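Local structure of WbmS, polysaccharide deacetylase involved in O-antigen biosynthesis (Bordetella bronchiseptica, 3HFT) at residues I27-R36 and Q161-V171; W154-P162 and Y195-N203. The protein probably removes acetyl groups from a sugar at a zinc site as part of O-antigen biosynthesis in Bordetella bronchiseptica. One frame throughout, in Å; residues are numbered along the deposited sequence. Where two conformers were deposited one is given.

Following the chain from its N terminus, 27-36 comes first, in the loop ahead of strand 39-44, and waits some 125 residues for its partner 161-171; interaction 1 thus ties the N-terminal loop to strand 163-164, an outermost strand of the smaller mixed sheet. Interaction 2 closes a much shorter excursion, joining 154-162 to 195-203 just before strand 203-207 of the parallel sheet. Because 154-162 lies inside the span of interaction 1 and 195-203 beyond it, the two closures cross. They share Gln161 and Pro162, and Trp35 and Arg36 also pack against Ile202 and Asp200, so three loops converge there. Both contacts also reach the second subunit.

Interaction 1 (I27-R36 and Q161-V171); sequences IDINQPESWR and QPWRHWTGDMV
Pro162 lies over one face of the Trp35 indole, a CH-pi contact in which CD sits 3.5 Å from the centroid of the five-membered ring, 11° off its normal. The setting is the loop before strand 39-44, folded as a type I turn with an Asx turn at Asp28 and then a short 3-10 segment, laid on the entry to edge strand 163-164. Proline suits this place because its rigid ring presents CD, a CH2 polarised by the adjoining nitrogen, to the electron-rich indole. Over the opposite face, toward the rim, lies Pro32 CA, so the ring has a proline on either side. At the ring edge Trp35 NE1 donates to Gln161 OE1 (2.7 Å), nearly in the ring plane, which satisfies the indole nitrogen and helps fix the ring's rotation. Ile29 continues this tight part: with CG1 anti to its backbone N (chi1 -161°), CD1 reaches Pro162 CG at 3.9 Å, while CB meets Val171 CG2. Ile27 CG2 touches the same proline.

Toward solvent the contact loosens into polar links. Near the indole, a water bridges Arg36 NH1 and Gln161 OE1, giving that oxygen a second donor. At the other end the long, flexible Arg164 lays one guanidinium face on Ile29 CG2, while its NH2 donates in the guanidinium plane to Asn30 OD1, 2.7 Å away and almost straight at 173°.

Interaction 2 (W154-P162 and Y195-N203); sequences WDAGIVLQP and YWYQPDGIN. With EDO (1,2-ethanediol), chain G.
Trp154 and Tyr195 meet at one end of this contact with their side chains crossing at about a right angle. The flat indole offers a wide face: Tyr195 CD1 comes over it toward the rim, 3.3 Å from Trp154 CZ2, with the planes inclined at 50°, and Asp155 CB lies over the opposite face. Beside the pair, Trp154 CB packs on Trp196 CB. An ethanediol, probably from the crystallisation liquor, donates from O1 to Asp155 OD1.

Gln198, which opens a type I beta turn to Gly201, presents both ends of its amide to the facing backbone. Its chain runs extended beyond CG (chi2 -169°), past Val159, whose side chain slides by in the opposite direction. Gln198 OE1 accepts from Leu160 N on a lone pair (2.8 Å, nearly straight), and NE2 gives a more bent bond to Ile158 O. A water accepts from NE2 and lies within hydrogen-bonding distance of Trp154 O and Trp196 O, with more acceptors around it than protons to give. Reciprocally, Gln161 NE2 donates to Asp200 O (2.8 Å), while its OE1 is held by Trp35. Between these, Ile202 N donates to Leu160 O, and Gly201, lacking a side chain, brings its CA to 3.0 Å from Leu160 O.

Hydrogen bonds without strand pairing thus join the loops entering strands 163-164 and 203-207; Trp196 packs on Ile39 of strand 39-44 and Leu252 of helix 245-256, and Ile202 on Phe40.

Interaction 1 (I27-R36 and Q161-V171)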
loop_
_atom_site.group_PDB
_atom_site.type_symbol
_atom_site.label_atom_id
_atom_site.label_comp_id
_atom_site.label_asym_id
_atom_site.label_seq_id
_atom_site.Cartn_x
_atom_site.Cartn_y
_atom_site.Cartn_z
ATOM N N ILE A 27 14.016 10.415 9.322
ATOM C CA ILE A 27 13.185 9.519 10.130
ATOM C C ILE A 27 14.072 8.455 10.769
ATOM O O ILE A 27 14.823 7.765 10.072
ATOM C CB ILE A 27 12.105 8.836 9.276
ATOM C CG1 ILE A 27 11.126 9.904 8.754
ATOM C CG2 ILE A 27 11.349 7.711 10.067
ATOM C CD1 ILE A 27 10.225 9.470 7.594
ATOM N N ASP A 28 14.012 8.371 12.090
ATOM C CA ASP A 28 14.727 7.367 12.842
ATOM C C ASP A 28 13.634 6.579 13.535
ATOM O O ASP A 28 12.992 7.068 14.472
ATOM C CB ASP A 28 15.658 8.010 13.847
ATOM C CG ASP A 28 16.379 6.996 14.720
ATOM O OD1 ASP A 28 16.066 5.783 14.674
ATOM O OD2 ASP A 28 17.270 7.426 15.478
ATOM N N ILE A 29 13.426 5.366 13.049
ATOM C CA ILE A 29 12.330 4.523 13.511
ATOM C C ILE A 29 12.438 4.276 15.014
ATOM O O ILE A 29 11.452 4.001 15.658
ATOM C CB ILE A 29 12.296 3.174 12.710
ATOM C CG1 ILE A 29 10.934 2.503 12.826
ATOM C CG2 ILE A 29 13.474 2.259 13.113
ATOM C CD1 ILE A 29 9.814 3.389 12.349
ATOM N N ASN A 30 13.638 4.390 15.580
ATOM C CA ASN A 30 13.823 4.196 17.024
ATOM C C ASN A 30 13.584 5.425 17.878
ATOM O O ASN A 30 13.708 5.353 19.086
ATOM C CB ASN A 30 15.256 3.698 17.293
ATOM C CG ASN A 30 15.495 2.340 16.702
ATOM O OD1 ASN A 30 14.668 1.456 16.850
ATOM N ND2 ASN A 30 16.595 2.177 15.988
ATOM N N GLN A 31 13.270 6.556 17.259
ATOM C CA GLN A 31 13.148 7.828 17.955
ATOM C C GLN A 31 11.979 8.601 17.390
ATOM O O GLN A 31 12.147 9.324 16.410
ATOM C CB GLN A 31 14.399 8.675 17.736
ATOM C CG GLN A 31 15.682 8.102 18.334
ATOM C CD GLN A 31 15.743 8.223 19.850
ATOM O OE1 GLN A 31 15.113 9.109 20.441
ATOM N NE2 GLN A 31 16.522 7.341 20.487
ATOM N N PRO A 32 10.792 8.444 17.991
ATOM C CA PRO A 32 9.607 9.121 17.460
ATOM C C PRO A 32 9.740 10.627 17.365
ATOM O O PRO A 32 9.052 11.228 16.555
ATOM C CB PRO A 32 8.500 8.723 18.446
ATOM C CG PRO A 32 8.942 7.421 18.973
ATOM C CD PRO A 32 10.445 7.573 19.132
ATOM N N GLU A 33 10.630 11.228 18.163
ATOM C CA GLU A 33 10.848 12.671 18.100
ATOM C C GLU A 33 11.290 13.067 16.695
ATOM O O GLU A 33 11.114 14.202 16.273
ATOM C CB GLU A 33 11.914 13.125 19.129
ATOM N N SER A 34 11.841 12.120 15.950
ATOM C CA SER A 34 12.324 12.420 14.607
ATOM C C SER A 34 11.220 12.634 13.581
ATOM O O SER A 34 11.490 13.128 12.483
ATOM C CB SER A 34 13.262 11.313 14.123
ATOM O OG SER A 34 12.570 10.127 13.819
ATOM N N TRP A 35 9.990 12.260 13.911
ATOM C CA TRP A 35 8.870 12.392 12.971
ATOM C C TRP A 35 7.567 12.922 13.531
ATOM O O TRP A 35 6.748 13.445 12.786
ATOM C CB TRP A 35 8.540 11.040 12.336
ATOM C CG TRP A 35 7.761 10.046 13.227
ATOM C CD1 TRP A 35 6.385 10.073 13.556
ATOM C CD2 TRP A 35 8.278 8.882 13.830
ATOM N NE1 TRP A 35 6.071 8.998 14.334
ATOM C CE2 TRP A 35 7.210 8.249 14.528
ATOM C CE3 TRP A 35 9.530 8.291 13.843
ATOM C CZ2 TRP A 35 7.375 7.062 15.221
ATOM C CZ3 TRP A 35 9.703 7.104 14.532
ATOM C CH2 TRP A 35 8.635 6.492 15.227
ATOM N N ARG A 36 7.329 12.742 14.818
ATOM C CA ARG A 36 6.033 13.046 15.390
ATOM C C ARG A 36 5.718 14.502 15.318
ATOM O O ARG A 36 6.466 15.351 15.828
ATOM C CB ARG A 36 5.986 12.553 16.824
ATOM C CG ARG A 36 4.624 12.310 17.342
ATOM C CD ARG A 36 4.736 11.696 18.724
ATOM N NE ARG A 36 3.508 11.899 19.470
ATOM C CZ ARG A 36 2.546 11.000 19.604
ATOM N NH1 ARG A 36 2.664 9.787 19.037
ATOM N NH2 ARG A 36 1.462 11.312 20.317
ATOM N N GLN A 161 2.055 6.713 11.505
ATOM C CA GLN A 161 3.401 6.539 12.045
ATOM C C GLN A 161 4.175 5.671 11.023
ATOM O O GLN A 161 3.595 4.740 10.441
ATOM C CB GLN A 161 3.334 5.770 13.397
ATOM C CG GLN A 161 2.234 6.230 14.407
ATOM C CD GLN A 161 2.565 7.550 15.075
ATOM O OE1 GLN A 161 3.700 7.997 14.990
ATOM N NE2 GLN A 161 1.584 8.171 15.763
ATOM N N PRO A 162 5.482 5.924 10.823
ATOM C CA PRO A 162 6.235 5.036 9.945
ATOM C C PRO A 162 6.419 3.710 10.713
ATOM O O PRO A 162 6.247 3.676 11.930
ATOM C CB PRO A 162 7.585 5.763 9.789
ATOM C CG PRO A 162 7.738 6.452 11.119
ATOM C CD PRO A 162 6.354 6.912 11.465
ATOM N N TRP A 163 6.744 2.632 10.011
ATOM C CA TRP A 163 6.945 1.342 10.635
ATOM C C TRP A 163 8.042 0.545 9.943
ATOM O O TRP A 163 8.423 0.842 8.817
ATOM C CB TRP A 163 5.621 0.555 10.681
ATOM C CG TRP A 163 5.063 0.082 9.411
ATOM C CD1 TRP A 163 5.370 -1.087 8.790
ATOM C CD2 TRP A 163 4.065 0.721 8.585
ATOM N NE1 TRP A 163 4.647 -1.218 7.648
ATOM C CE2 TRP A 163 3.827 -0.132 7.498
ATOM C CE3 TRP A 163 3.369 1.925 8.662
ATOM C CZ2 TRP A 163 2.927 0.170 6.497
ATOM C CZ3 TRP A 163 2.471 2.236 7.684
ATOM C CH2 TRP A 163 2.253 1.363 6.591
ATOM N N ARG A 164 8.567 -0.463 10.637
ATOM C CA ARG A 164 9.590 -1.318 10.073
ATOM C C ARG A 164 8.984 -2.326 9.105
ATOM O O ARG A 164 8.045 -3.040 9.465
ATOM C CB ARG A 164 10.283 -2.130 11.150
ATOM C CG ARG A 164 11.051 -1.309 12.120
ATOM C CD ARG A 164 11.514 -2.155 13.275
ATOM N NE ARG A 164 11.590 -1.355 14.503
ATOM C CZ ARG A 164 12.667 -0.702 14.933
ATOM N NH1 ARG A 164 13.821 -0.729 14.257
ATOM N NH2 ARG A 164 12.585 -0.019 16.071
ATOM N N HIS A 165 9.572 -2.432 7.914
ATOM C CA HIS A 165 9.186 -3.476 6.969
ATOM C C HIS A 165 9.856 -4.788 7.388
ATOM O O HIS A 165 10.875 -4.765 8.086
ATOM C CB HIS A 165 9.573 -3.088 5.558
ATOM C CG HIS A 165 9.019 -4.003 4.517
ATOM N ND1 HIS A 165 7.685 -4.330 4.465
ATOM C CD2 HIS A 165 9.607 -4.643 3.480
ATOM C CE1 HIS A 165 7.481 -5.162 3.463
ATOM N NE2 HIS A 165 8.629 -5.377 2.852
ATOM N N TRP A 166 9.326 -5.923 6.943
ATOM C CA TRP A 166 9.865 -7.223 7.343
ATOM C C TRP A 166 11.161 -7.639 6.648
ATOM O O TRP A 166 11.717 -8.677 7.018
ATOM C CB TRP A 166 8.821 -8.333 7.174
ATOM C CG TRP A 166 8.322 -8.552 5.774
ATOM C CD1 TRP A 166 8.957 -9.213 4.776
ATOM C CD2 TRP A 166 7.062 -8.119 5.231
ATOM N NE1 TRP A 166 8.185 -9.204 3.636
ATOM C CE2 TRP A 166 7.014 -8.546 3.894
ATOM C CE3 TRP A 166 5.987 -7.402 5.738
ATOM C CZ2 TRP A 166 5.929 -8.292 3.068
ATOM C CZ3 TRP A 166 4.901 -7.158 4.917
ATOM C CH2 TRP A 166 4.883 -7.582 3.590
ATOM N N THR A 167 11.622 -6.887 5.648
ATOM C CA THR A 167 12.892 -7.166 4.989
ATOM C C THR A 167 13.660 -5.893 4.682
ATOM O O THR A 167 13.086 -4.811 4.589
ATOM C CB THR A 167 12.748 -7.879 3.608
ATOM O OG1 THR A 167 12.072 -7.028 2.685
ATOM C CG2 THR A 167 12.033 -9.226 3.706
ATOM N N GLY A 168 14.972 -6.058 4.501
ATOM C CA GLY A 168 15.883 -4.969 4.102
ATOM C C GLY A 168 16.167 -3.896 5.154
ATOM O O GLY A 168 16.746 -2.876 4.821
ATOM N N ASP A 169 15.814 -4.116 6.427
ATOM C CA ASP A 169 15.827 -3.006 7.404
ATOM C C ASP A 169 15.100 -1.748 6.830
ATOM O O ASP A 169 15.393 -0.628 7.233
ATOM C CB ASP A 169 17.242 -2.595 7.815
HETATM N N MSE A 170 14.171 -1.948 5.904
HETATM C CA MSE A 170 13.460 -0.825 5.313
HETATM C C MSE A 170 12.423 -0.299 6.297
HETATM O O MSE A 170 11.959 -1.031 7.181
HETATM C CB MSE A 170 12.774 -1.250 4.018
HETATM C CG MSE A 170 13.729 -1.721 2.925
HETATM SE SE MSE A 170 12.873 -1.496 1.168
HETATM C CE MSE A 170 12.833 0.420 1.083
ATOM N N VAL A 171 12.077 0.971 6.128
ATOM C CA VAL A 171 11.055 1.631 6.896
ATOM C C VAL A 171 9.967 2.063 5.897
ATOM O O VAL A 171 10.268 2.608 4.810
ATOM C CB VAL A 171 11.639 2.839 7.626
ATOM C CG1 VAL A 171 10.518 3.732 8.187
ATOM C CG2 VAL A 171 12.612 2.368 8.725
HETATM O O HOH W 1 4.739 8.262 17.898
#

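Interaction 2 (W154-P162 and Y195-N203)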
loop_
_atom_site.group_PDB
_atom_site.type_symbol
_atom_site.label_atom_id
_atom_site.label_comp_id
_atom_site.label_asym_id
_atom_site.label_seq_id
_atom_site.Cartn_x
_atom_site.Cartn_y
_atom_site.Cartn_z
ATOM N N TRP A 154 -5.425 11.766 4.856
ATOM C CA TRP A 154 -5.525 12.520 6.098
ATOM C C TRP A 154 -6.896 12.471 6.752
ATOM O O TRP A 154 -7.008 12.685 7.971
ATOM C CB TRP A 154 -5.153 14.005 5.847
ATOM C CG TRP A 154 -6.122 14.711 5.033
ATOM C CD1 TRP A 154 -6.116 14.844 3.674
ATOM C CD2 TRP A 154 -7.302 15.365 5.490
ATOM N NE1 TRP A 154 -7.217 15.552 3.268
ATOM C CE2 TRP A 154 -7.969 15.864 4.363
ATOM C CE3 TRP A 154 -7.877 15.561 6.751
ATOM C CZ2 TRP A 154 -9.157 16.544 4.451
ATOM C CZ3 TRP A 154 -9.040 16.260 6.829
ATOM C CH2 TRP A 154 -9.677 16.739 5.689
ATOM N N ASP A 155 -7.937 12.218 5.959
ATOM C CA ASP A 155 -9.305 12.222 6.465
ATOM C C ASP A 155 -9.866 10.819 6.701
ATOM O O ASP A 155 -11.057 10.654 6.945
ATOM C CB ASP A 155 -10.240 13.044 5.573
ATOM C CG ASP A 155 -10.363 12.499 4.163
ATOM O OD1 ASP A 155 -9.560 11.648 3.777
ATOM O OD2 ASP A 155 -11.273 12.968 3.424
ATOM N N ALA A 156 -9.011 9.809 6.654
ATOM C CA ALA A 156 -9.424 8.424 6.932
ATOM C C ALA A 156 -9.663 8.132 8.425
ATOM O O ALA A 156 -10.169 7.067 8.789
ATOM C CB ALA A 156 -8.346 7.432 6.326
ATOM N N GLY A 157 -9.256 9.045 9.306
ATOM C CA GLY A 157 -9.433 8.896 10.751
ATOM C C GLY A 157 -8.313 8.102 11.393
ATOM O O GLY A 157 -8.494 7.530 12.471
ATOM N N ILE A 158 -7.182 8.018 10.704
ATOM C CA ILE A 158 -6.040 7.214 11.110
ATOM C C ILE A 158 -4.849 8.118 11.393
ATOM O O ILE A 158 -4.383 8.865 10.501
ATOM C CB ILE A 158 -5.651 6.203 10.004
ATOM C CG1 ILE A 158 -6.833 5.250 9.723
ATOM C CG2 ILE A 158 -4.409 5.393 10.447
ATOM C CD1 ILE A 158 -6.697 4.385 8.465
ATOM N N VAL A 159 -4.327 8.007 12.609
ATOM C CA VAL A 159 -3.095 8.713 12.988
ATOM C C VAL A 159 -1.955 7.858 12.523
ATOM O O VAL A 159 -1.815 6.681 12.903
ATOM C CB VAL A 159 -2.991 8.957 14.474
ATOM C CG1 VAL A 159 -1.672 9.675 14.847
ATOM C CG2 VAL A 159 -4.185 9.774 14.948
ATOM N N LEU A 160 -1.099 8.468 11.715
ATOM C CA LEU A 160 -0.043 7.737 11.018
ATOM C C LEU A 160 1.296 7.798 11.677
ATOM O O LEU A 160 1.643 8.826 12.297
ATOM C CB LEU A 160 0.095 8.294 9.645
ATOM C CG LEU A 160 -1.092 8.076 8.706
ATOM C CD1 LEU A 160 -0.848 8.819 7.412
ATOM C CD2 LEU A 160 -1.322 6.558 8.470
ATOM N N GLN A 161 2.055 6.713 11.505
ATOM C CA GLN A 161 3.401 6.539 12.045
ATOM C C GLN A 161 4.175 5.671 11.023
ATOM O O GLN A 161 3.595 4.740 10.441
ATOM C CB GLN A 161 3.334 5.770 13.397
ATOM C CG GLN A 161 2.234 6.230 14.407
ATOM C CD GLN A 161 2.565 7.550 15.075
ATOM O OE1 GLN A 161 3.700 7.997 14.990
ATOM N NE2 GLN A 161 1.584 8.171 15.763
ATOM N N PRO A 162 5.482 5.924 10.823
ATOM C CA PRO A 162 6.235 5.036 9.945
ATOM C C PRO A 162 6.419 3.710 10.713
ATOM O O PRO A 162 6.247 3.676 11.930
ATOM C CB PRO A 162 7.585 5.763 9.789
ATOM C CG PRO A 162 7.738 6.452 11.119
ATOM C CD PRO A 162 6.354 6.912 11.465
ATOM N N TYR A 195 -5.813 21.440 7.916
ATOM C CA TYR A 195 -6.822 20.418 8.246
ATOM C C TYR A 195 -6.284 18.988 8.334
ATOM O O TYR A 195 -6.816 18.149 9.059
ATOM C CB TYR A 195 -7.980 20.490 7.245
ATOM C CG TYR A 195 -7.619 20.381 5.770
ATOM C CD1 TYR A 195 -7.335 19.158 5.194
ATOM C CD2 TYR A 195 -7.672 21.491 4.935
ATOM C CE1 TYR A 195 -7.020 19.043 3.841
ATOM C CE2 TYR A 195 -7.379 21.390 3.587
ATOM C CZ TYR A 195 -7.054 20.139 3.039
ATOM O OH TYR A 195 -6.759 20.012 1.694
ATOM N N TRP A 196 -5.218 18.733 7.596
ATOM C CA TRP A 196 -4.612 17.419 7.486
ATOM C C TRP A 196 -3.612 17.099 8.594
ATOM O O TRP A 196 -3.198 15.931 8.745
ATOM C CB TRP A 196 -3.882 17.345 6.117
ATOM C CG TRP A 196 -3.100 18.575 5.856
ATOM C CD1 TRP A 196 -3.512 19.662 5.169
ATOM C CD2 TRP A 196 -1.793 18.882 6.354
ATOM N NE1 TRP A 196 -2.544 20.645 5.207
ATOM C CE2 TRP A 196 -1.465 20.173 5.905
ATOM C CE3 TRP A 196 -0.868 18.184 7.128
ATOM C CZ2 TRP A 196 -0.269 20.812 6.256
ATOM C CZ3 TRP A 196 0.318 18.807 7.458
ATOM C CH2 TRP A 196 0.617 20.100 7.007
ATOM N N TYR A 197 -3.223 18.122 9.368
ATOM C CA TYR A 197 -2.116 18.031 10.310
ATOM C C TYR A 197 -2.376 17.132 11.504
ATOM O O TYR A 197 -3.391 17.262 12.185
ATOM C CB TYR A 197 -1.712 19.443 10.803
ATOM C CG TYR A 197 -0.508 19.426 11.718
ATOM C CD1 TYR A 197 0.757 19.072 11.238
ATOM C CD2 TYR A 197 -0.633 19.734 13.068
ATOM C CE1 TYR A 197 1.886 19.043 12.099
ATOM C CE2 TYR A 197 0.479 19.712 13.930
ATOM C CZ TYR A 197 1.727 19.359 13.438
ATOM O OH TYR A 197 2.796 19.331 14.307
ATOM N N GLN A 198 -1.421 16.250 11.771
ATOM C CA GLN A 198 -1.423 15.383 12.915
ATOM C C GLN A 198 -0.269 15.782 13.865
ATOM O O GLN A 198 0.919 15.518 13.579
ATOM C CB GLN A 198 -1.235 13.929 12.464
ATOM C CG GLN A 198 -2.173 13.507 11.326
ATOM C CD GLN A 198 -2.171 12.025 11.071
ATOM O OE1 GLN A 198 -1.329 11.282 11.607
ATOM N NE2 GLN A 198 -3.140 11.569 10.259
ATOM N N PRO A 199 -0.596 16.424 14.990
ATOM C CA PRO A 199 0.491 16.760 15.918
ATOM C C PRO A 199 1.091 15.514 16.503
ATOM O O PRO A 199 2.219 15.537 17.019
ATOM C CB PRO A 199 -0.212 17.553 17.012
ATOM C CG PRO A 199 -1.629 17.320 16.846
ATOM C CD PRO A 199 -1.908 16.852 15.491
ATOM N N ASP A 200 0.323 14.428 16.427
ATOM C CA ASP A 200 0.654 13.138 17.023
ATOM C C ASP A 200 1.047 12.055 16.007
ATOM O O ASP A 200 1.202 10.896 16.384
ATOM C CB ASP A 200 -0.523 12.598 17.856
ATOM C CG ASP A 200 -1.880 12.663 17.120
ATOM O OD1 ASP A 200 -1.997 13.217 16.006
ATOM O OD2 ASP A 200 -2.860 12.181 17.716
ATOM N N GLY A 201 1.242 12.440 14.761
ATOM C CA GLY A 201 1.611 11.482 13.728
ATOM C C GLY A 201 2.625 12.076 12.793
ATOM O O GLY A 201 3.105 13.201 13.013
ATOM N N ILE A 202 2.983 11.310 11.766
ATOM C CA ILE A 202 3.862 11.772 10.720
ATOM C C ILE A 202 3.063 12.433 9.610
ATOM O O ILE A 202 2.018 11.926 9.217
ATOM C CB ILE A 202 4.752 10.604 10.186
ATOM C CG1 ILE A 202 5.904 11.185 9.366
ATOM C CG2 ILE A 202 3.927 9.564 9.400
ATOM C CD1 ILE A 202 6.849 10.128 8.869
ATOM N N ASN A 203 3.539 13.576 9.090
ATOM C CA ASN A 203 2.822 14.340 8.063
ATOM C C ASN A 203 3.610 14.479 6.765
ATOM O O ASN A 203 4.450 15.389 6.626
ATOM C CB ASN A 203 2.527 15.740 8.604
ATOM C CG ASN A 203 1.709 15.715 9.879
ATOM O OD1 ASN A 203 0.462 15.727 9.821
ATOM N ND2 ASN A 203 2.385 15.772 11.040
HETATM C C1 EDO G . -10.922 9.651 1.682
HETATM O O1 EDO G . -10.809 9.066 2.964
HETATM C C2 EDO G . -12.217 10.455 1.684
HETATM O O2 EDO G . -11.908 11.855 1.575
HETATM O O HOH W 2 -4.998 13.697 9.511
#